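Local coordinates for protein SmhB (Serratia marcescens, PDB 6ZZ5) that serves as the B component of Smh, a tripartite alpha-pore-forming toxin, and is seen here in its soluble form, at residues 16-21 and 272-277; 69-74 and 121-126; 76-81 and 114-119. All blocks are in the same frame, centred on the assembly; numbering follows the deposited sequence. Where two conformers were deposited one is given.

Interaction 1. Residues 16-21 and 272-277; sequences SSQALH and QSAVTA. With EDO (1,2-ethanediol), chain H.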
loop_
_atom_site.group_PDB
_atom_site.type_symbol
_atom_site.label_atom_id
_atom_site.label_comp_id
_atom_site.label_asym_id
_atom_site.label_seq_id
_atom_site.Cartn_x
_atom_site.Cartn_y
_atom_site.Cartn_z
ATOM N N SER A 16 -4.006 -1.438 -6.006
ATOM C CA SER A 16 -2.776 -2.131 -6.456
ATOM C C SER A 16 -1.508 -1.295 -6.193
ATOM O O SER A 16 -0.503 -1.836 -5.700
ATOM C CB SER A 16 -2.925 -2.515 -7.898
ATOM O OG SER A 16 -3.989 -3.461 -7.954
ATOM N N SER A 17 -1.544 -0.019 -6.505
ATOM C CA SER A 17 -0.384 0.890 -6.337
ATOM C C SER A 17 -0.147 1.082 -4.832
ATOM O O SER A 17 0.992 0.905 -4.387
ATOM C CB SER A 17 -0.606 2.204 -7.052
ATOM O OG SER A 17 -1.812 2.781 -6.669
ATOM N N GLN A 18 -1.216 1.292 -4.070
ATOM C CA GLN A 18 -1.081 1.464 -2.597
ATOM C C GLN A 18 -0.544 0.187 -1.960
ATOM O O GLN A 18 0.289 0.290 -1.041
ATOM C CB GLN A 18 -2.386 1.910 -1.949
ATOM C CG GLN A 18 -2.173 2.492 -0.559
ATOM C CD GLN A 18 -2.061 1.416 0.490
ATOM O OE1 GLN A 18 -2.645 0.333 0.378
ATOM N NE2 GLN A 18 -1.328 1.726 1.558
ATOM N N ALA A 19 -1.000 -0.981 -2.411
ATOM C CA ALA A 19 -0.598 -2.272 -1.857
ATOM C C ALA A 19 0.930 -2.437 -1.975
ATOM O O ALA A 19 1.532 -2.983 -1.054
ATOM C CB ALA A 19 -1.363 -3.395 -2.487
ATOM N N LEU A 20 1.525 -2.032 -3.070
ATOM C CA LEU A 20 3.003 -2.101 -3.236
ATOM C C LEU A 20 3.725 -1.191 -2.257
ATOM O O LEU A 20 4.781 -1.569 -1.716
ATOM C CB LEU A 20 3.357 -1.719 -4.661
ATOM C CG LEU A 20 2.929 -2.752 -5.713
ATOM C CD1 LEU A 20 3.398 -2.320 -7.052
ATOM C CD2 LEU A 20 3.469 -4.133 -5.399
ATOM N N HIS A 21 3.136 -0.060 -1.961
ATOM C CA HIS A 21 3.727 0.913 -1.006
ATOM C C HIS A 21 3.686 0.309 0.405
ATOM O O HIS A 21 4.730 0.244 1.097
ATOM C CB HIS A 21 2.943 2.231 -1.130
ATOM C CG HIS A 21 3.491 3.371 -0.343
ATOM N ND1 HIS A 21 2.953 4.671 -0.421
ATOM C CD2 HIS A 21 4.562 3.428 0.488
ATOM C CE1 HIS A 21 3.657 5.449 0.395
ATOM N NE2 HIS A 21 4.646 4.700 0.968
ATOM N N GLN A 272 -4.061 2.805 7.065
ATOM C CA GLN A 272 -5.238 3.690 6.870
ATOM C C GLN A 272 -5.465 3.863 5.356
ATOM O O GLN A 272 -6.602 3.763 4.896
ATOM C CB GLN A 272 -5.094 4.984 7.638
ATOM C CG GLN A 272 -6.346 5.881 7.581
ATOM C CD GLN A 272 -7.441 5.344 8.480
ATOM O OE1 GLN A 272 -7.268 5.268 9.691
ATOM N NE2 GLN A 272 -8.515 4.883 7.895
ATOM N N SER A 273 -4.412 4.129 4.609
ATOM C CA SER A 273 -4.477 4.305 3.135
ATOM C C SER A 273 -4.929 3.008 2.486
ATOM O O SER A 273 -5.733 3.070 1.507
ATOM C CB SER A 273 -3.167 4.789 2.533
ATOM O OG SER A 273 -2.807 6.020 3.174
ATOM N N ALA A 274 -4.518 1.877 3.028
ATOM C CA ALA A 274 -4.989 0.573 2.513
ATOM C C ALA A 274 -6.492 0.394 2.804
ATOM O O ALA A 274 -7.212 -0.145 1.929
ATOM C CB ALA A 274 -4.156 -0.569 3.049
ATOM N N VAL A 275 -7.001 0.858 3.948
ATOM C CA VAL A 275 -8.470 0.826 4.249
ATOM C C VAL A 275 -9.215 1.658 3.195
ATOM O O VAL A 275 -10.291 1.184 2.690
ATOM C CB VAL A 275 -8.843 1.334 5.659
ATOM C CG1 VAL A 275 -10.361 1.433 5.846
ATOM C CG2 VAL A 275 -8.231 0.469 6.724
ATOM N N THR A 276 -8.759 2.897 2.972
ATOM C CA THR A 276 -9.367 3.804 1.978
ATOM C C THR A 276 -9.421 3.110 0.614
ATOM O O THR A 276 -10.503 3.059 0.017
ATOM C CB THR A 276 -8.667 5.158 1.910
ATOM O OG1 THR A 276 -8.729 5.679 3.230
ATOM C CG2 THR A 276 -9.322 6.114 0.945
ATOM N N ALA A 277 -8.313 2.602 0.135
ATOM C CA ALA A 277 -8.275 1.892 -1.179
ATOM C C ALA A 277 -9.242 0.703 -1.183
ATOM O O ALA A 277 -9.928 0.468 -2.199
ATOM C CB ALA A 277 -6.871 1.485 -1.533
HETATM C C1 EDO H . -5.016 7.956 1.404
HETATM O O1 EDO H . -5.409 7.420 0.149
HETATM C C2 EDO H . -6.195 8.409 2.184
HETATM O O2 EDO H . -6.377 7.720 3.407
#

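Interaction 2. Residues 69-74 and 121-126; sequences QPLIIR and ANTRRT. With SO4 (sulfate ion), chain E.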
loop_
_atom_site.group_PDB
_atom_site.type_symbol
_atom_site.label_atom_id
_atom_site.label_comp_id
_atom_site.label_asym_id
_atom_site.label_seq_id
_atom_site.Cartn_x
_atom_site.Cartn_y
_atom_site.Cartn_z
ATOM N N GLN A 69 -1.906 -8.940 1.539
ATOM C CA GLN A 69 -1.392 -8.748 0.160
ATOM C C GLN A 69 -1.984 -9.801 -0.801
ATOM O O GLN A 69 -2.318 -9.430 -1.941
ATOM C CB GLN A 69 0.137 -8.749 0.130
ATOM C CG GLN A 69 0.753 -8.419 -1.221
ATOM C CD GLN A 69 0.775 -6.961 -1.598
ATOM O OE1 GLN A 69 0.291 -6.099 -0.879
ATOM N NE2 GLN A 69 1.327 -6.661 -2.755
ATOM N N PRO A 70 -1.979 -11.123 -0.505
ATOM C CA PRO A 70 -2.551 -12.128 -1.424
ATOM C C PRO A 70 -4.028 -11.885 -1.773
ATOM O O PRO A 70 -4.425 -12.192 -2.929
ATOM C CB PRO A 70 -2.390 -13.493 -0.741
ATOM C CG PRO A 70 -1.283 -13.227 0.258
ATOM C CD PRO A 70 -1.454 -11.781 0.704
ATOM N N LEU A 71 -4.789 -11.252 -0.882
ATOM C CA LEU A 71 -6.211 -10.895 -1.112
ATOM C C LEU A 71 -6.293 -9.756 -2.110
ATOM O O LEU A 71 -7.300 -9.708 -2.895
ATOM C CB LEU A 71 -6.954 -10.554 0.179
ATOM C CG LEU A 71 -6.980 -11.664 1.236
ATOM C CD1 LEU A 71 -7.682 -11.158 2.483
ATOM C CD2 LEU A 71 -7.571 -12.979 0.731
ATOM N N ILE A 72 -5.333 -8.827 -2.071
ATOM C CA ILE A 72 -5.345 -7.700 -3.028
ATOM C C ILE A 72 -5.036 -8.260 -4.433
ATOM O O ILE A 72 -5.690 -7.900 -5.403
ATOM C CB ILE A 72 -4.447 -6.575 -2.496
ATOM C CG1 ILE A 72 -5.104 -6.003 -1.226
ATOM C CG2 ILE A 72 -4.273 -5.526 -3.569
ATOM C CD1 ILE A 72 -4.266 -5.156 -0.374
ATOM N N ILE A 73 -4.099 -9.175 -4.545
ATOM C CA ILE A 73 -3.772 -9.774 -5.860
ATOM C C ILE A 73 -4.974 -10.579 -6.349
ATOM O O ILE A 73 -5.314 -10.518 -7.559
ATOM C CB ILE A 73 -2.472 -10.591 -5.777
ATOM C CG1 ILE A 73 -1.293 -9.655 -5.443
ATOM C CG2 ILE A 73 -2.251 -11.362 -7.067
ATOM C CD1 ILE A 73 -0.020 -10.377 -5.037
ATOM N N ARG A 74 -5.588 -11.311 -5.433
ATOM C CA ARG A 74 -6.783 -12.104 -5.742
ATOM C C ARG A 74 -7.850 -11.174 -6.340
ATOM O O ARG A 74 -8.531 -11.607 -7.317
ATOM C CB ARG A 74 -7.202 -12.850 -4.479
ATOM C CG ARG A 74 -8.552 -13.520 -4.569
ATOM C CD ARG A 74 -8.486 -14.611 -5.595
ATOM N NE ARG A 74 -7.517 -15.638 -5.255
ATOM C CZ ARG A 74 -7.145 -16.614 -6.085
ATOM N NH1 ARG A 74 -6.275 -17.529 -5.683
ATOM N NH2 ARG A 74 -7.646 -16.660 -7.310
ATOM N N ALA A 121 -15.109 -7.022 0.372
ATOM C CA ALA A 121 -15.662 -6.628 1.676
ATOM C C ALA A 121 -14.890 -7.342 2.803
ATOM O O ALA A 121 -14.577 -6.683 3.806
ATOM C CB ALA A 121 -17.127 -6.937 1.744
ATOM N N ASN A 122 -14.572 -8.628 2.665
ATOM C CA ASN A 122 -13.742 -9.361 3.670
ATOM C C ASN A 122 -12.348 -8.726 3.733
ATOM O O ASN A 122 -11.850 -8.513 4.822
ATOM C CB ASN A 122 -13.765 -10.873 3.445
ATOM C CG ASN A 122 -15.098 -11.444 3.889
ATOM O OD1 ASN A 122 -15.793 -10.826 4.723
ATOM N ND2 ASN A 122 -15.491 -12.588 3.339
ATOM N N THR A 123 -11.762 -8.377 2.610
ATOM C CA THR A 123 -10.458 -7.689 2.537
ATOM C C THR A 123 -10.525 -6.358 3.294
ATOM O O THR A 123 -9.631 -6.105 4.117
ATOM C CB THR A 123 -10.001 -7.525 1.083
ATOM O OG1 THR A 123 -9.883 -8.853 0.565
ATOM C CG2 THR A 123 -8.657 -6.846 0.986
ATOM N N ARG A 124 -11.530 -5.544 3.005
ATOM C CA ARG A 124 -11.736 -4.239 3.679
ATOM C C ARG A 124 -11.814 -4.446 5.193
ATOM O O ARG A 124 -11.212 -3.636 5.957
ATOM C CB ARG A 124 -13.000 -3.548 3.178
ATOM C CG ARG A 124 -13.318 -2.280 3.965
ATOM C CD ARG A 124 -14.554 -1.536 3.508
ATOM N NE ARG A 124 -15.668 -2.441 3.338
ATOM C CZ ARG A 124 -16.417 -2.923 4.318
ATOM N NH1 ARG A 124 -16.188 -2.585 5.576
ATOM N NH2 ARG A 124 -17.414 -3.740 4.038
ATOM N N ARG A 125 -12.579 -5.432 5.646
ATOM C CA ARG A 125 -12.751 -5.670 7.092
ATOM C C ARG A 125 -11.416 -6.142 7.697
ATOM O O ARG A 125 -11.082 -5.741 8.826
ATOM C CB ARG A 125 -13.837 -6.692 7.387
ATOM C CG ARG A 125 -15.275 -6.303 7.076
ATOM C CD ARG A 125 -16.173 -7.567 7.199
ATOM N NE ARG A 125 -17.408 -7.199 6.558
ATOM C CZ ARG A 125 -17.966 -7.749 5.497
ATOM N NH1 ARG A 125 -17.548 -8.886 4.993
ATOM N NH2 ARG A 125 -19.077 -7.212 5.033
ATOM N N THR A 126 -10.656 -6.983 7.005
ATOM C CA THR A 126 -9.391 -7.520 7.516
ATOM C C THR A 126 -8.389 -6.357 7.662
ATOM O O THR A 126 -7.720 -6.254 8.749
ATOM C CB THR A 126 -8.815 -8.630 6.632
ATOM O OG1 THR A 126 -9.835 -9.623 6.582
ATOM C CG2 THR A 126 -7.549 -9.222 7.206
HETATM S S SO4 E . -19.255 -4.110 7.474
HETATM O O1 SO4 E . -18.734 -5.363 7.982
HETATM O O2 SO4 E . -19.959 -4.345 6.240
HETATM O O3 SO4 E . -20.155 -3.523 8.437
HETATM O O4 SO4 E . -18.154 -3.216 7.258
HETATM O O HOH W 1 -9.818 -8.439 -2.046
#

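Interaction 3. Residues 76-81 and 114-119; sequences VTNIQD and KEYQEV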
loop_
_atom_site.group_PDB
_atom_site.type_symbol
_atom_site.label_atom_id
_atom_site.label_comp_id
_atom_site.label_asym_id
_atom_site.label_seq_id
_atom_site.Cartn_x
_atom_site.Cartn_y
_atom_site.Cartn_z
ATOM N N VAL A 76 -7.502 -8.512 -8.040
ATOM C CA VAL A 76 -7.163 -8.167 -9.443
ATOM C C VAL A 76 -7.541 -9.366 -10.326
ATOM O O VAL A 76 -8.049 -9.128 -11.450
ATOM C CB VAL A 76 -5.675 -7.778 -9.602
ATOM C CG1 VAL A 76 -5.336 -7.591 -11.050
ATOM C CG2 VAL A 76 -5.317 -6.554 -8.793
ATOM N N THR A 77 -7.223 -10.578 -9.928
ATOM C CA THR A 77 -7.616 -11.811 -10.667
ATOM C C THR A 77 -9.153 -11.869 -10.816
ATOM O O THR A 77 -9.677 -12.273 -11.877
ATOM C CB THR A 77 -7.121 -13.077 -9.947
ATOM O OG1 THR A 77 -5.705 -12.889 -9.844
ATOM C CG2 THR A 77 -7.469 -14.355 -10.692
ATOM N N ASN A 78 -9.874 -11.486 -9.781
ATOM C CA ASN A 78 -11.370 -11.522 -9.791
ATOM C C ASN A 78 -11.888 -10.502 -10.798
ATOM O O ASN A 78 -12.837 -10.809 -11.487
ATOM C CB ASN A 78 -11.958 -11.236 -8.403
ATOM C CG ASN A 78 -11.668 -12.332 -7.416
ATOM O OD1 ASN A 78 -11.296 -13.426 -7.824
ATOM N ND2 ASN A 78 -11.873 -12.070 -6.133
ATOM N N ILE A 79 -11.293 -9.303 -10.854
ATOM C CA ILE A 79 -11.677 -8.292 -11.855
ATOM C C ILE A 79 -11.450 -8.920 -13.229
ATOM O O ILE A 79 -12.295 -8.795 -14.091
ATOM C CB ILE A 79 -10.883 -6.990 -11.652
ATOM C CG1 ILE A 79 -11.251 -6.373 -10.283
ATOM C CG2 ILE A 79 -11.137 -6.051 -12.809
ATOM C CD1 ILE A 79 -10.539 -5.111 -9.973
ATOM N N GLN A 80 -10.278 -9.509 -13.454
ATOM C CA GLN A 80 -9.954 -10.097 -14.757
ATOM C C GLN A 80 -11.052 -11.116 -15.088
ATOM O O GLN A 80 -11.562 -11.083 -16.229
ATOM C CB GLN A 80 -8.587 -10.750 -14.742
ATOM C CG GLN A 80 -8.134 -11.244 -16.099
ATOM C CD GLN A 80 -6.714 -11.726 -16.047
ATOM O OE1 GLN A 80 -6.519 -12.901 -15.968
ATOM N NE2 GLN A 80 -5.735 -10.831 -16.020
ATOM N N ASP A 81 -11.366 -12.004 -14.161
ATOM C CA ASP A 81 -12.293 -13.128 -14.456
ATOM C C ASP A 81 -13.694 -12.547 -14.669
ATOM O O ASP A 81 -14.393 -13.050 -15.571
ATOM C CB ASP A 81 -12.313 -14.215 -13.396
ATOM C CG ASP A 81 -13.373 -15.268 -13.718
ATOM O OD1 ASP A 81 -13.435 -15.773 -14.900
ATOM O OD2 ASP A 81 -14.211 -15.442 -12.849
ATOM N N LYS A 114 -21.326 -10.615 -7.092
ATOM C CA LYS A 114 -21.629 -10.531 -5.638
ATOM C C LYS A 114 -20.601 -11.323 -4.817
ATOM O O LYS A 114 -20.270 -10.891 -3.700
ATOM C CB LYS A 114 -23.012 -11.077 -5.324
ATOM C CG LYS A 114 -24.136 -10.110 -5.625
ATOM C CD LYS A 114 -25.499 -10.636 -5.234
ATOM C CE LYS A 114 -26.275 -11.135 -6.435
ATOM N NZ LYS A 114 -27.536 -11.792 -6.026
ATOM N N GLU A 115 -20.140 -12.462 -5.317
ATOM C CA GLU A 115 -19.124 -13.269 -4.621
ATOM C C GLU A 115 -17.825 -12.444 -4.611
ATOM O O GLU A 115 -17.143 -12.404 -3.584
ATOM C CB GLU A 115 -19.055 -14.633 -5.297
ATOM C CG GLU A 115 -17.930 -15.516 -4.875
ATOM C CD GLU A 115 -17.748 -16.742 -5.799
ATOM O OE1 GLU A 115 -18.767 -17.375 -6.224
ATOM O OE2 GLU A 115 -16.580 -17.063 -6.128
ATOM N N TYR A 116 -17.473 -11.787 -5.709
ATOM C CA TYR A 116 -16.217 -10.990 -5.783
ATOM C C TYR A 116 -16.348 -9.758 -4.877
ATOM O O TYR A 116 -15.376 -9.362 -4.238
ATOM C CB TYR A 116 -15.861 -10.634 -7.223
ATOM C CG TYR A 116 -15.498 -11.813 -8.098
ATOM C CD1 TYR A 116 -14.987 -12.970 -7.543
ATOM C CD2 TYR A 116 -15.647 -11.770 -9.476
ATOM C CE1 TYR A 116 -14.624 -14.065 -8.317
ATOM C CE2 TYR A 116 -15.282 -12.867 -10.275
ATOM C CZ TYR A 116 -14.728 -13.992 -9.694
ATOM O OH TYR A 116 -14.400 -15.103 -10.425
ATOM N N GLN A 117 -17.523 -9.171 -4.830
ATOM C CA GLN A 117 -17.818 -8.039 -3.934
ATOM C C GLN A 117 -17.594 -8.475 -2.484
ATOM O O GLN A 117 -16.958 -7.708 -1.749
ATOM C CB GLN A 117 -19.248 -7.541 -4.121
ATOM C CG GLN A 117 -19.541 -6.371 -3.208
ATOM C CD GLN A 117 -20.907 -5.799 -3.468
ATOM O OE1 GLN A 117 -21.522 -6.036 -4.517
ATOM N NE2 GLN A 117 -21.359 -5.000 -2.522
ATOM N N GLU A 118 -18.106 -9.637 -2.100
ATOM C CA GLU A 118 -17.963 -10.164 -0.716
ATOM C C GLU A 118 -16.487 -10.408 -0.422
ATOM O O GLU A 118 -16.087 -10.158 0.720
ATOM C CB GLU A 118 -18.798 -11.418 -0.468
ATOM C CG GLU A 118 -18.841 -11.834 0.996
ATOM C CD GLU A 118 -19.271 -10.784 2.022
ATOM O OE1 GLU A 118 -19.894 -9.743 1.656
ATOM O OE2 GLU A 118 -18.949 -11.009 3.186
ATOM N N VAL A 119 -15.698 -10.883 -1.391
ATOM C CA VAL A 119 -14.236 -10.997 -1.189
ATOM C C VAL A 119 -13.667 -9.588 -0.874
ATOM O O VAL A 119 -12.864 -9.471 0.048
ATOM C CB VAL A 119 -13.519 -11.644 -2.380
ATOM C CG1 VAL A 119 -12.020 -11.508 -2.199
ATOM C CG2 VAL A 119 -13.984 -13.092 -2.541
HETATM O O HOH W 2 -12.850 -9.515 -5.296
#

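Interaction 1. Residues 16-21 and 272-277
The contact of Q18 with S273 and A274 is a small, partly buried helix-to-helix packing near the centre of the long alpha-helical bundle that SmhB shares with the Bacillus HBL enterotoxin family. It joins the N-terminal helix 4-30 to helix 252-300, elements far apart in sequence that run here in roughly opposite directions. Closest in backbone are Q18 and A274, with CA atoms 6.5 Å apart.

Q18 carries nearly all of the contact. Its CG leaves anti to the backbone N (chi1 -162°), and a bend at chi2 (-82°) then lays the amide along the surface of the other helix instead of driving it straight across. The carboxamide thereby rests against the S273-A274 step. OE1 lies 3.2 Å from A274 CA and equally near A274 CB, while NE2 comes within 3.7 Å of S273 CB. No hydrogen bond links the two segments, so OE1 is packed tightly on A274 without being bonded to it. Farther down helix 252-300, the methyl of A277 approaches the aliphatic base of Q18, its CB 4.5 Å from Q18 CB.

Small residues let other helices close in around this pair: A19 packs on Y64 and I72 of helix 44-92, and A274 meets I127 of helix 99-151. S273, by contrast, borders a bound 1,2-ethanediol, probably a remnant of the crystallisation liquor. S273 CB is wedged between the Q18 amide and the diol, which approach it from nearly opposite sides. One turn on, the diol is anchored by T276, whose OG1 shares a hydrogen bond of 3.1 Å with its O2, while its C1 lies 3.4 Å from S273 OG.

Interaction 2. Residues 69-74 and 121-126
L71 and T123 mark the nearest approach of two roughly antiparallel helix segments, their CA atoms 6.5 Å apart, with 69-74 kinked where the N atoms of P70 and L71 make no bond to the preceding turn. The two side chains pass alongside one another, pointing opposite ways. T123 OG1 stands beside its own backbone N (chi1 -61°), which presents it to L71: CB is 3.4 Å from OG1, and CD1 also lies against this hydroxyl. The methyl branch of T123 leans the other way, with CG2 4.3 Å from CG1 of I72. I72 itself continues into the bundle interior, packing on Q15 and A19 of helix 4-30.

The hydroxyl is not left to apolar neighbours. T123 OG1 bonds to V119 O one turn back in its own helix, and a water 2.6 Å from T123 OG1 donates to L71 O at 2.9 Å. This water is the polar bridge between the segments, which share no direct hydrogen bond.

On the far side of helix 121-126 from L71, R124 and R125 hold a sulfate, probably from the crystallisation liquor, at the edges of their guanidinium groups. R124 NH1 reaches sulfate O4 at 2.7 Å with a fairly straight bond (159°), and R125 NE reaches sulfate O1, also at 2.7 Å; R125 NH2 adds a longer bond to O2, and R124 NH2 contributes weak ones. The R125 guanidinium is further steadied by a salt bridge from NH1 to E118.

The whole is an antiparallel pairing of helices 44-92 and 99-151, consecutive members of the elongated helical bundle characteristic of HBL-like, ClyA-type toxins.

Interaction 3. Residues 76-81 and 114-119
N78 faces Y116, and their CA atoms are the closest across this pairing of antiparallel helix segments, whose axes pass 10.5 Å apart at 166°. The asparagine lies flat over one face of the tyrosine ring, with amide and ring planes only 10° apart. Its CB sits over the ring centre, 3.6 Å from the centroid, in a CH-pi contact, and the carboxamide continues outward over the CD1-CE1 side, CG being 3.4 Å from Y116 CD1. At the amide end, ND2 donates to a water (2.9 Å) that in turn donates to Y116 O (2.7 Å), so the group that stacks on the ring is also tied to the same residue's backbone. V119, one turn after Y116, adds its CG1 beside ND2.

I79, next in sequence, points away from this partner and packs on M12 of helix 4-30 and W285 of helix 252-300.

D81 meets the other end of the tyrosine. In the conformer described, one of two modelled, OD2 comes to the ring edge and accepts from Y116 OH, with the carboxylate turned 77° from the ring plane. At 2.5 Å between OH and OD2 the bond is very short, and the whole D81 arrangement, bond and angle included, is doubtful.

Amide-on-ring stacking thus joins neighbouring antiparallel helices of the HBL-type helical bundle.

How the interactions relate
Interactions 2 and 3 join the same two helices, 44-92 and 99-151; the centres of the two contacts lie about 10 Å apart, and the salt bridge from R125 to E118 connects them along helix 99-151. Interaction 1 lies nearer the chain centre and brings in helices 4-30 and 252-300. It meets the others through helix 44-92, where A19 packs on I72 and S16 on V76. Chemistry differs accordingly: interaction 1 rests on one glutamine amide against small residues, interaction 2 on a leucine and an isoleucine against a threonine, with a water bridge, and interaction 3, the largest in buried area, on a stacked tyrosine with a carboxylate at its edge. Interaction 2 is buried; the others are partly so.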